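PDB 1EWQ: DNA mismatch repair protein MUTS from Thermus aquaticus, which recognises mismatched and unpaired bases in duplex DNA and couples this recognition to a weak ATPase to start mismatch repair. Local coordinates for a contact of chain A with DNA and the interface of chains B and A. Coordinates in Å, arbitrary orientation; residue numbers count along the deposited sequence, not the author numbering. Chains: chain A/B, DNA mismatch repair protein MUTS.

Contact 1 and contact 2 sit at opposite ends of MutS, with the centres of their C-alpha atoms about 85 Å apart, and share no residue or secondary-structure element. Contact 1 is a DNA-facing tip of chain A, built from the ends of strands 449-453 and 473-477. Contact 2 packs helix 638-652 of chain B against helix 738-744 of chain A and the turn that follows it, within the ATPase region (MutS domain V). One grips the DNA backbone through charge and the other joins the subunits through apolar packing, so any signalling between DNA and nucleotide sites must travel far through the protein.

Contact 1: a contact of chain A with DNA. Residues chain A 453-455, 472-473. With nucleotides of chain C.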
# COMPACT_ATOMS: atom_id res chain seq x y z
N THR A 453 -42.87 -29.10 -15.65
CA THR A 453 -42.79 -27.77 -16.25
C THR A 453 -44.16 -27.33 -16.73
O THR A 453 -45.05 -28.14 -16.98
CB THR A 453 -41.79 -27.73 -17.43
OG1 THR A 453 -42.11 -28.74 -18.39
CG2 THR A 453 -40.37 -27.94 -16.92
N ARG A 454 -44.32 -26.01 -16.84
CA ARG A 454 -45.56 -25.39 -17.28
C ARG A 454 -46.23 -26.13 -18.46
O ARG A 454 -47.42 -26.44 -18.42
CB ARG A 454 -45.27 -23.93 -17.66
CG ARG A 454 -46.39 -22.93 -17.40
CD ARG A 454 -47.65 -23.29 -18.15
NE ARG A 454 -48.61 -22.19 -18.18
CZ ARG A 454 -49.18 -21.65 -17.11
NH1 ARG A 454 -48.89 -22.10 -15.89
NH2 ARG A 454 -50.04 -20.65 -17.25
N PRO A 455 -45.45 -26.43 -19.52
CA PRO A 455 -45.98 -27.13 -20.70
C PRO A 455 -46.69 -28.47 -20.46
O PRO A 455 -47.42 -28.94 -21.34
CB PRO A 455 -44.75 -27.29 -21.59
CG PRO A 455 -43.93 -26.09 -21.24
CD PRO A 455 -44.04 -26.07 -19.73
N ASP A 472 -42.06 -21.15 -13.86
CA ASP A 472 -42.36 -22.00 -15.01
C ASP A 472 -42.57 -23.47 -14.67
O ASP A 472 -42.58 -24.31 -15.57
CB ASP A 472 -41.23 -21.87 -16.03
CG ASP A 472 -39.86 -22.09 -15.40
OD1 ASP A 472 -39.51 -21.35 -14.46
OD2 ASP A 472 -39.12 -23.00 -15.85
N ARG A 473 -42.72 -23.78 -13.39
CA ARG A 473 -42.96 -25.16 -13.00
C ARG A 473 -43.66 -25.28 -11.66
O ARG A 473 -43.86 -24.29 -10.96
CB ARG A 473 -41.65 -25.95 -12.96
CG ARG A 473 -40.64 -25.44 -11.97
CD ARG A 473 -39.79 -24.35 -12.57
NE ARG A 473 -38.42 -24.42 -12.06
CZ ARG A 473 -37.65 -25.49 -12.18
NH1 ARG A 473 -38.10 -26.58 -12.79
NH2 ARG A 473 -36.42 -25.48 -11.68
P DA C 9 -41.65 -22.78 -19.99
OP1 DA C 9 -43.10 -22.75 -20.30
OP2 DA C 9 -41.02 -21.60 -19.33
O5' DA C 9 -41.32 -24.07 -19.13
C5' DA C 9 -40.24 -24.07 -18.20
C4' DA C 9 -39.13 -24.99 -18.67
O4' DA C 9 -38.60 -24.50 -19.93
C3' DA C 9 -37.95 -25.00 -17.69
O3' DA C 9 -37.32 -26.29 -17.63
C2' DA C 9 -37.01 -23.95 -18.27
C1' DA C 9 -37.25 -24.06 -19.76
N9 DA C 9 -37.10 -22.78 -20.46
C8 DA C 9 -37.93 -21.68 -20.38
N7 DA C 9 -37.53 -20.67 -21.12
C5 DA C 9 -36.36 -21.13 -21.72
C6 DA C 9 -35.46 -20.53 -22.62
N6 DA C 9 -35.62 -19.30 -23.11
N1 DA C 9 -34.39 -21.26 -23.00
C2 DA C 9 -34.24 -22.50 -22.52
N3 DA C 9 -35.03 -23.17 -21.68
C4 DA C 9 -36.08 -22.43 -21.31
P DG C 10 -36.62 -26.76 -16.25
OP1 DG C 10 -36.95 -28.19 -16.04
OP2 DG C 10 -36.93 -25.76 -15.20
O5' DG C 10 -35.06 -26.67 -16.58
C5' DG C 10 -34.57 -25.71 -17.51
C4' DG C 10 -33.06 -25.66 -17.49
O4' DG C 10 -32.66 -24.55 -18.31
C3' DG C 10 -32.47 -25.38 -16.12
O3' DG C 10 -31.15 -25.93 -16.07
C2' DG C 10 -32.46 -23.86 -16.05
C1' DG C 10 -32.28 -23.44 -17.51
N9 DG C 10 -33.12 -22.31 -17.91
C8 DG C 10 -34.34 -21.95 -17.39
N7 DG C 10 -34.85 -20.91 -17.98
C5 DG C 10 -33.91 -20.56 -18.94
C6 DG C 10 -33.92 -19.51 -19.90
O6 DG C 10 -34.78 -18.65 -20.10
N1 DG C 10 -32.76 -19.53 -20.68
C2 DG C 10 -31.73 -20.43 -20.55
N2 DG C 10 -30.69 -20.29 -21.39
N3 DG C 10 -31.72 -21.41 -19.66
C4 DG C 10 -32.83 -21.41 -18.90
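A:Arg473 meets the 5'-phosphate of DG10 of chain C at the tip of the MutS clamp, the family's DNA-embracing domain, where strands 449-453 and 473-477 come up to the sugar-phosphate backbone. The salt bridge runs from NH1 to the phosphate oxygen OP2 at 2.8 Å, but no N-H is aimed at that oxygen. OP2 lies over the face of the guanidinium, 3.1 Å from CZ, so the attraction is a charge-over-plane contact and not a hydrogen bond. The guanidinium faces a phosphate and does not stack on a base, and such contact with the backbone of base-paired nucleotides probably makes the grip independent of sequence. The side chain reaches this position by folding: CG sits between the backbone N and the carbonyl carbon (chi1 62°), and a bend at chi2 (-86°) turns the remainder toward the phosphate. An alanine in place of A:Arg473 would probably leave the DG10 phosphate without this positive mate and weaken the clamp's hold on the strand.

The carboxylate of A:Asp472, probably negative like the phosphates, lies in the same stretch. Its CB lies beside C5' of DA9, while OD2 stands 3.6 Å from OP2 of DG10. Two anionic groups this close would be expected to repel, and the A:Arg473 guanidinium, with NE 4.1 Å from the same OD2, is likely to offset part of that cost. The very short approaches of OD2 to the DA9 sugar carbons are doubtful and carry no weight.

A:Thr453 contributes its methyl: CG2, anti to the carbonyl carbon, packs alongside the linkage between the two nucleotides, 3.5 Å from O3' of DA9. A:Pro455, near the start of 3-10 helix 454-459, sets ring carbon CD 3.4 Å from O5' of DA9. A:Arg454 touches OP1 of DA9 through CB (3.6 Å), and its guanidinium is directed away from that oxygen, so any help to the phosphate is likely to be long-range.

Contact 2: the interface of chains B and A. Residues chain B 639-640, 643-644, 646-647; chain A 741-742, 745, 747.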
# COMPACT_ATOMS: atom_id res chain seq x y z
N PHE B 639 28.27 12.46 -3.48
CA PHE B 639 28.98 13.66 -3.86
C PHE B 639 28.68 14.01 -5.31
O PHE B 639 28.43 15.17 -5.63
CB PHE B 639 30.49 13.47 -3.70
CG PHE B 639 31.31 14.60 -4.24
CD1 PHE B 639 31.42 15.80 -3.54
CD2 PHE B 639 31.98 14.47 -5.45
CE1 PHE B 639 32.19 16.85 -4.04
CE2 PHE B 639 32.75 15.52 -5.96
CZ PHE B 639 32.85 16.71 -5.25
N MSE B 640 28.72 13.01 -6.18
CA MSE B 640 28.46 13.24 -7.60
C MSE B 640 27.04 13.69 -7.89
O MSE B 640 26.81 14.52 -8.77
CB MSE B 640 28.76 11.97 -8.41
CG MSE B 640 28.52 12.15 -9.90
SE MSE B 640 29.05 10.62 -10.98
CE MSE B 640 30.82 11.21 -11.42
N MSE B 643 26.71 17.25 -7.01
CA MSE B 643 27.42 18.09 -7.97
C MSE B 643 26.57 18.28 -9.23
O MSE B 643 26.58 19.34 -9.84
CB MSE B 643 28.78 17.49 -8.34
CG MSE B 643 29.82 17.56 -7.24
SE MSE B 643 30.19 19.37 -6.68
CE MSE B 643 29.05 19.45 -5.12
N GLU B 644 25.83 17.24 -9.62
CA GLU B 644 24.97 17.33 -10.79
C GLU B 644 23.90 18.39 -10.52
O GLU B 644 23.63 19.24 -11.37
CB GLU B 644 24.28 15.99 -11.08
CG GLU B 644 25.17 14.97 -11.77
CD GLU B 644 24.44 13.67 -12.09
OE1 GLU B 644 25.00 12.85 -12.84
OE2 GLU B 644 23.32 13.46 -11.59
N VAL B 646 24.04 20.90 -8.46
CA VAL B 646 24.69 22.21 -8.43
C VAL B 646 24.87 22.73 -9.86
O VAL B 646 24.63 23.91 -10.12
CB VAL B 646 26.07 22.14 -7.73
CG1 VAL B 646 26.83 23.45 -7.92
CG2 VAL B 646 25.88 21.88 -6.24
N ALA B 647 25.29 21.86 -10.77
CA ALA B 647 25.48 22.24 -12.16
C ALA B 647 24.18 22.79 -12.74
O ALA B 647 24.18 23.86 -13.32
CB ALA B 647 25.95 21.04 -12.98
N VAL A 741 35.53 14.53 -10.39
CA VAL A 741 34.17 14.00 -10.38
C VAL A 741 33.20 15.15 -10.63
O VAL A 741 32.21 15.00 -11.35
CB VAL A 741 33.86 13.34 -9.02
CG1 VAL A 741 32.38 12.98 -8.93
CG2 VAL A 741 34.72 12.09 -8.86
N ALA A 742 33.49 16.30 -10.02
CA ALA A 742 32.66 17.48 -10.18
C ALA A 742 32.68 17.88 -11.64
O ALA A 742 31.65 18.24 -12.22
CB ALA A 742 33.18 18.61 -9.31
N ALA A 745 30.52 15.75 -13.42
CA ALA A 745 29.11 15.97 -13.08
C ALA A 745 28.48 17.06 -13.94
O ALA A 745 27.27 17.25 -13.91
CB ALA A 745 28.98 16.31 -11.60
N LEU A 747 29.68 20.38 -13.95
CA LEU A 747 29.89 21.68 -13.32
C LEU A 747 30.64 22.55 -14.33
O LEU A 747 31.60 22.09 -14.95
CB LEU A 747 30.72 21.49 -12.04
CG LEU A 747 30.40 22.32 -10.80
CD1 LEU A 747 30.45 23.80 -11.13
CD2 LEU A 747 29.02 21.95 -10.27
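This is an apolar homodimer interface between the ATPase regions of two MutS subunits, and it helps hold them together as a two-fold pair. Helix 638-652 of chain B packs against helix 738-744 of chain A and the turn leading to helix 749-761, the C-terminal helix-turn-helix of the family.

A:Val741 is held between two chain B side chains. Its CG1, anti to the backbone N (chi1 172°), meets the terminal methyl CE of selenomethionine B:Met640 in a tight 3.4 Å contact, the two side chains crossing at about a right angle. Its CB lies in the plane of the B:Phe639 ring, at the ring's edge and 3.9 Å from CE2. One face of that ring carries CG of B:Met643, 3.7 Å above the plane and toward the rim, so B:Met643, itself in contact with chain A, probably helps fix the ring's rotation.

Selenomethionine B:Met643 bends at chi2 (-59°) and lays its chain over helix 738-744, with SE 4.1 Å from CB of A:Ala742. Nearer its root, CB meets CB of A:Ala745 at 3.5 Å; the small alanine permits this close approach to helix 638-652. The aliphatic CG of B:Glu644 flanks the same methyl at 4.0 Å.

Farther along, A:Leu747 extends a branch tip, CD2, onto CG1 of B:Val646 at 3.5 Å. The same methyl also lies 3.6 Å from the backbone O of B:Met643, while B:Ala647 borders the leucine backbone.

Across this patch no nitrogen or oxygen pairs with the other chain, so attachment in this patch probably rests on shape and the exclusion of water. Repeated with the chains exchanged, the contact joins the two ATPase regions and probably helps coordinate them.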